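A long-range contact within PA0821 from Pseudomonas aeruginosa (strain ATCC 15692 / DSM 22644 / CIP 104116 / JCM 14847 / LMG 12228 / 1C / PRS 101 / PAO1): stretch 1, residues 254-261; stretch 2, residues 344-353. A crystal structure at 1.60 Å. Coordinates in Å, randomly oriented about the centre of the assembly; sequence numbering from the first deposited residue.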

ATOM      1  N   LEU B 254     -18.510  25.193  -7.421  1.00 31.35           N
ATOM      2  CA  LEU B 254     -18.400  23.937  -8.160  1.00 32.28           C
ATOM      3  C   LEU B 254     -18.814  24.169  -9.606  1.00 33.78           C
ATOM      4  O   LEU B 254     -20.016  24.132  -9.919  1.00 33.76           O
ATOM      5  CB  LEU B 254     -19.260  22.855  -7.513  1.00 28.21           C
ATOM      6  CG  LEU B 254     -19.010  22.670  -6.014  1.00 30.08           C
ATOM      7  CD1 LEU B 254     -20.166  21.897  -5.388  1.00 32.31           C
ATOM      8  CD2 LEU B 254     -17.669  21.980  -5.754  1.00 27.65           C
ATOM      9  N   PRO B 255     -17.857  24.381 -10.508  1.00 33.20           N
ATOM     10  CA  PRO B 255     -18.198  24.767 -11.885  1.00 38.86           C
ATOM     11  C   PRO B 255     -19.160  23.788 -12.539  1.00 38.17           C
ATOM     12  O   PRO B 255     -18.945  22.572 -12.530  1.00 31.86           O
ATOM     13  CB  PRO B 255     -16.839  24.778 -12.589  1.00 35.56           C
ATOM     14  CG  PRO B 255     -15.864  25.065 -11.495  1.00 38.96           C
ATOM     15  CD  PRO B 255     -16.403  24.373 -10.276  1.00 29.65           C
ATOM     16  N   SER B 256     -20.235  24.337 -13.120  1.00 34.40           N
ATOM     17  CA  SER B 256     -21.280  23.517 -13.730  1.00 25.46           C
ATOM     18  C   SER B 256     -20.790  22.772 -14.963  1.00 28.22           C
ATOM     19  O   SER B 256     -21.506  21.893 -15.458  1.00 32.40           O
ATOM     20  CB  SER B 256     -22.497  24.373 -14.085  1.00 36.07           C
ATOM     21  OG  SER B 256     -22.137  25.434 -14.951  1.00 38.74           O
ATOM     22  N   SER B 257     -19.589  23.086 -15.455  1.00 29.81           N
ATOM     23  CA  SER B 257     -18.988  22.293 -16.520  1.00 31.25           C
ATOM     24  C   SER B 257     -18.665  20.882 -16.047  1.00 31.82           C
ATOM     25  O   SER B 257     -18.609  19.949 -16.859  1.00 31.34           O
ATOM     26  CB  SER B 257     -17.719  22.977 -17.039  1.00 31.22           C
ATOM     27  OG  SER B 257     -16.765  23.186 -16.012  1.00 32.96           O
ATOM     28  N   HIS B 258     -18.446  20.707 -14.745  1.00 30.39           N
ATOM     29  CA  HIS B 258     -17.988  19.433 -14.216  1.00 25.68           C
ATOM     30  C   HIS B 258     -18.804  18.923 -13.043  1.00 26.53           C
ATOM     31  O   HIS B 258     -18.666  17.746 -12.697  1.00 26.49           O
ATOM     32  CB  HIS B 258     -16.517  19.525 -13.790  1.00 26.68           C
ATOM     33  CG  HIS B 258     -15.558  19.584 -14.937  1.00 25.12           C
ATOM     34  ND1 HIS B 258     -15.389  20.715 -15.706  1.00 29.82           N
ATOM     35  CD2 HIS B 258     -14.702  18.660 -15.438  1.00 26.96           C
ATOM     36  CE1 HIS B 258     -14.478  20.485 -16.634  1.00 34.32           C
ATOM     37  NE2 HIS B 258     -14.047  19.244 -16.496  1.00 32.46           N
ATOM     38  N   PHE B 259     -19.646  19.751 -12.431  1.00 25.65           N
ATOM     39  CA  PHE B 259     -20.479  19.346 -11.307  1.00 25.02           C
ATOM     40  C   PHE B 259     -21.940  19.490 -11.692  1.00 28.35           C
ATOM     41  O   PHE B 259     -22.342  20.511 -12.266  1.00 28.99           O
ATOM     42  CB  PHE B 259     -20.169  20.177 -10.059  1.00 22.95           C
ATOM     43  CG  PHE B 259     -18.774  19.976  -9.538  1.00 24.61           C
ATOM     44  CD1 PHE B 259     -17.709  20.688 -10.067  1.00 24.67           C
ATOM     45  CD2 PHE B 259     -18.521  19.062  -8.524  1.00 26.46           C
ATOM     46  CE1 PHE B 259     -16.422  20.498  -9.597  1.00 26.32           C
ATOM     47  CE2 PHE B 259     -17.237  18.866  -8.049  1.00 27.94           C
ATOM     48  CZ  PHE B 259     -16.184  19.581  -8.584  1.00 27.23           C
ATOM     49  N   ALA B 260     -22.723  18.458 -11.395  1.00 23.33           N
ATOM     50  CA  ALA B 260     -24.159  18.467 -11.619  1.00 24.79           C
ATOM     51  C   ALA B 260     -24.874  18.341 -10.283  1.00 25.09           C
ATOM     52  O   ALA B 260     -24.353  17.751  -9.331  1.00 24.29           O
ATOM     53  CB  ALA B 260     -24.595  17.331 -12.552  1.00 25.26           C
ATOM     54  N   PHE B 261     -26.076  18.904 -10.221  1.00 22.26           N
ATOM     55  CA  PHE B 261     -26.875  18.915  -9.007  1.00 25.11           C
ATOM     56  C   PHE B 261     -28.244  18.335  -9.310  1.00 27.41           C
ATOM     57  O   PHE B 261     -28.909  18.754 -10.262  1.00 26.25           O
ATOM     58  CB  PHE B 261     -26.995  20.332  -8.439  1.00 25.51           C
ATOM     59  CG  PHE B 261     -25.671  20.953  -8.130  1.00 27.64           C
ATOM     60  CD1 PHE B 261     -24.927  21.556  -9.129  1.00 32.83           C
ATOM     61  CD2 PHE B 261     -25.148  20.900  -6.849  1.00 28.34           C
ATOM     62  CE1 PHE B 261     -23.691  22.107  -8.851  1.00 36.00           C
ATOM     63  CE2 PHE B 261     -23.919  21.457  -6.564  1.00 29.39           C
ATOM     64  CZ  PHE B 261     -23.188  22.060  -7.567  1.00 36.89           C
TER
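Stretch 2 (344-353) KLLSAEPYLD

Stretch 2 runs from the last turn or so of a helix, which begins earlier in the chain and ends at 348, into an extended segment that packs against the loop of stretch 1. Glu-349 is the first residue to leave helical phi/psi, and Pro-350 to Leu-352 continue in extended conformation. The nearest pair of CA atoms is that of His-258 and Tyr-351, 5.4 Å apart. The helix end and the extended segment both meet Ser-257 and His-258. Together the two stretches bury 485 Å².

Leu-254 makes no contact with stretch 2. Pro-255 points toward it, and its CG lies 4.1 Å from CD2 of Leu-345. O of Pro-255 accepts hydrogen bonds from N of His-258 and N of Phe-259, both at 2.9 Å, within a turn. The CA-to-CB bond of Ser-256 points away. Ser-256 meets stretch 2 through its backbone, with O of Ser-256 4.1 Å from CD1 of Leu-352.

Ser-257 is hydrogen-bonded to the extended segment through its backbone. The N of Leu-352 donates to O of Ser-257 at 2.9 Å, and the N-H...O angle of 172° is nearly straight. Water 1 donates to the same O of Ser-257 at 3.1 Å and to O of Leu-352 at 2.6 Å, so it bridges the two backbones beside the direct bond. CB of Ser-257 lies 3.5 Å from CE2 of Tyr-351.

His-258 is buried and has the largest covered area of the contact. Its side chain is m in chi1, and the ring fits between the helix end and the extended segment. CG of Leu-345 sits over one face, 3.7 Å from the ring centroid, in a CH-pi contact. CA of Tyr-351 lies over the opposite face. NE2 of His-258 donates to O of Glu-349 at 3.0 Å, and this acceptor lies near the ring plane. The bond therefore ties the ring to the first residue after the helix. On the other nitrogen, ND1 of His-258 is hydrogen-bonded to OG of Ser-257 at 2.8 Å. The ring edge also points at the face of Tyr-351, with centroids 4.5 Å apart and planes at 54°.

Phe-259 begins the strand. Its CB points away, but the ring end comes nearer, and CE1 of Phe-259 is 4.1 Å from CD2 of Leu-345. Ala-260 points toward stretch 2, and its CB is 3.8 Å from CD1 of Leu-352. CD1 of Leu-352 also lies 3.4 Å from C of His-258 and 3.5 Å from C of Phe-259, so Leu-352 packs along the backbone where the strand starts. Phe-261 is out of reach.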

ATOM      1  N   LYS B 344      -6.696  22.625 -13.281  1.00 36.92           N
ATOM      2  CA  LYS B 344      -6.502  21.223 -13.628  1.00 38.11           C
ATOM      3  C   LYS B 344      -7.819  20.581 -14.051  1.00 39.30           C
ATOM      4  O   LYS B 344      -7.856  19.784 -14.998  1.00 34.86           O
ATOM      5  CB  LYS B 344      -5.884  20.475 -12.444  1.00 39.84           C
ATOM      6  CG  LYS B 344      -5.282  19.135 -12.819  1.00 50.90           C
ATOM      7  CD  LYS B 344      -3.973  18.859 -12.086  1.00 53.19           C
ATOM      8  CE  LYS B 344      -4.198  18.553 -10.619  1.00 55.02           C
ATOM      9  NZ  LYS B 344      -3.257  17.503 -10.136  1.00 51.35           N
ATOM     10  N   LEU B 345      -8.910  20.929 -13.362  1.00 32.21           N
ATOM     11  CA  LEU B 345     -10.237  20.460 -13.744  1.00 34.26           C
ATOM     12  C   LEU B 345     -10.538  20.772 -15.207  1.00 34.41           C
ATOM     13  O   LEU B 345     -10.890  19.881 -15.987  1.00 34.51           O
ATOM     14  CB  LEU B 345     -11.286  21.103 -12.830  1.00 32.19           C
ATOM     15  CG  LEU B 345     -12.753  20.688 -12.954  1.00 32.86           C
ATOM     16  CD1 LEU B 345     -12.996  19.362 -12.251  1.00 30.04           C
ATOM     17  CD2 LEU B 345     -13.680  21.765 -12.401  1.00 33.63           C
ATOM     18  N   LEU B 346     -10.391  22.036 -15.603  1.00 37.28           N
ATOM     19  CA  LEU B 346     -10.834  22.438 -16.934  1.00 43.21           C
ATOM     20  C   LEU B 346      -9.916  21.919 -18.036  1.00 41.67           C
ATOM     21  O   LEU B 346     -10.381  21.662 -19.152  1.00 45.95           O
ATOM     22  CB  LEU B 346     -10.937  23.961 -17.016  1.00 39.45           C
ATOM     23  CG  LEU B 346     -11.835  24.626 -15.975  1.00 42.55           C
ATOM     24  CD1 LEU B 346     -12.047  26.084 -16.329  1.00 51.09           C
ATOM     25  CD2 LEU B 346     -13.169  23.901 -15.866  1.00 44.91           C
ATOM     26  N   SER B 347      -8.625  21.759 -17.758  1.00 41.94           N
ATOM     27  CA  SER B 347      -7.700  21.376 -18.816  1.00 42.91           C
ATOM     28  C   SER B 347      -7.601  19.870 -19.011  1.00 46.42           C
ATOM     29  O   SER B 347      -7.365  19.416 -20.136  1.00 53.79           O
ATOM     30  CB  SER B 347      -6.304  21.943 -18.534  1.00 47.38           C
ATOM     31  OG  SER B 347      -5.734  21.367 -17.374  1.00 53.02           O
ATOM     32  N   ALA B 348      -7.787  19.081 -17.954  1.00 34.72           N
ATOM     33  CA  ALA B 348      -7.489  17.659 -18.010  1.00 40.55           C
ATOM     34  C   ALA B 348      -8.706  16.764 -17.848  1.00 36.31           C
ATOM     35  O   ALA B 348      -8.611  15.569 -18.148  1.00 41.64           O
ATOM     36  CB  ALA B 348      -6.459  17.292 -16.931  1.00 43.03           C
ATOM     37  N   GLU B 349      -9.841  17.297 -17.393  1.00 30.70           N
ATOM     38  CA  GLU B 349     -10.931  16.394 -17.067  1.00 28.93           C
ATOM     39  C   GLU B 349     -12.097  16.552 -18.031  1.00 32.46           C
ATOM     40  O   GLU B 349     -12.439  17.678 -18.415  1.00 34.37           O
ATOM     41  CB  GLU B 349     -11.424  16.623 -15.634  1.00 32.41           C
ATOM     42  CG  GLU B 349     -10.334  16.470 -14.580  1.00 34.75           C
ATOM     43  CD  GLU B 349      -9.573  15.154 -14.696  1.00 41.10           C
ATOM     44  OE1 GLU B 349     -10.178  14.135 -15.096  1.00 34.32           O
ATOM     45  OE2 GLU B 349      -8.360  15.142 -14.399  1.00 40.64           O
ATOM     46  N   PRO B 350     -12.727  15.445 -18.428  1.00 33.75           N
ATOM     47  CA  PRO B 350     -13.856  15.530 -19.362  1.00 34.00           C
ATOM     48  C   PRO B 350     -15.030  16.288 -18.759  1.00 32.29           C
ATOM     49  O   PRO B 350     -15.292  16.220 -17.556  1.00 34.08           O
ATOM     50  CB  PRO B 350     -14.214  14.060 -19.620  1.00 38.49           C
ATOM     51  CG  PRO B 350     -12.967  13.297 -19.278  1.00 41.34           C
ATOM     52  CD  PRO B 350     -12.324  14.055 -18.158  1.00 34.73           C
ATOM     53  N   TYR B 351     -15.744  17.008 -19.622  1.00 30.13           N
ATOM     54  CA  TYR B 351     -16.891  17.810 -19.226  1.00 29.16           C
ATOM     55  C   TYR B 351     -18.157  16.960 -19.129  1.00 29.58           C
ATOM     56  O   TYR B 351     -18.293  15.917 -19.774  1.00 31.35           O
ATOM     57  CB  TYR B 351     -17.144  18.931 -20.240  1.00 34.68           C
ATOM     58  CG  TYR B 351     -16.232  20.139 -20.140  1.00 34.24           C
ATOM     59  CD1 TYR B 351     -14.854  20.004 -20.099  1.00 40.26           C
ATOM     60  CD2 TYR B 351     -16.766  21.422 -20.122  1.00 43.82           C
ATOM     61  CE1 TYR B 351     -14.028  21.121 -20.022  1.00 45.70           C
ATOM     62  CE2 TYR B 351     -15.954  22.537 -20.048  1.00 44.07           C
ATOM     63  CZ  TYR B 351     -14.591  22.381 -19.992  1.00 46.65           C
ATOM     64  OH  TYR B 351     -13.790  23.495 -19.917  1.00 55.80           O
ATOM     65  N   LEU B 352     -19.107  17.447 -18.337  1.00 28.43           N
ATOM     66  CA  LEU B 352     -20.426  16.828 -18.286  1.00 27.91           C
ATOM     67  C   LEU B 352     -21.179  17.066 -19.588  1.00 32.95           C
ATOM     68  O   LEU B 352     -21.097  18.144 -20.186  1.00 34.17           O
ATOM     69  CB  LEU B 352     -21.237  17.391 -17.123  1.00 25.65           C
ATOM     70  CG  LEU B 352     -20.641  17.248 -15.732  1.00 28.07           C
ATOM     71  CD1 LEU B 352     -21.584  17.871 -14.723  1.00 30.20           C
ATOM     72  CD2 LEU B 352     -20.376  15.779 -15.420  1.00 29.70           C
ATOM     73  N   ASP B 353     -21.929  16.058 -20.024  1.00 27.64           N
ATOM     74  CA  ASP B 353     -22.778  16.205 -21.201  1.00 32.09           C
ATOM     75  C   ASP B 353     -23.968  15.259 -21.065  1.00 29.86           C
ATOM     76  O   ASP B 353     -24.185  14.645 -20.015  1.00 28.57           O
ATOM     77  CB  ASP B 353     -21.970  15.981 -22.490  1.00 36.44           C
ATOM     78  CG  ASP B 353     -21.337  14.601 -22.576  1.00 42.16           C
ATOM     79  OD1 ASP B 353     -21.871  13.632 -22.001  1.00 39.88           O
ATOM     80  OD2 ASP B 353     -20.283  14.482 -23.238  1.00 50.00           O
TER
HETATM   81  O   HOH W   1     -20.289  20.432 -19.365  1.00 45.38           O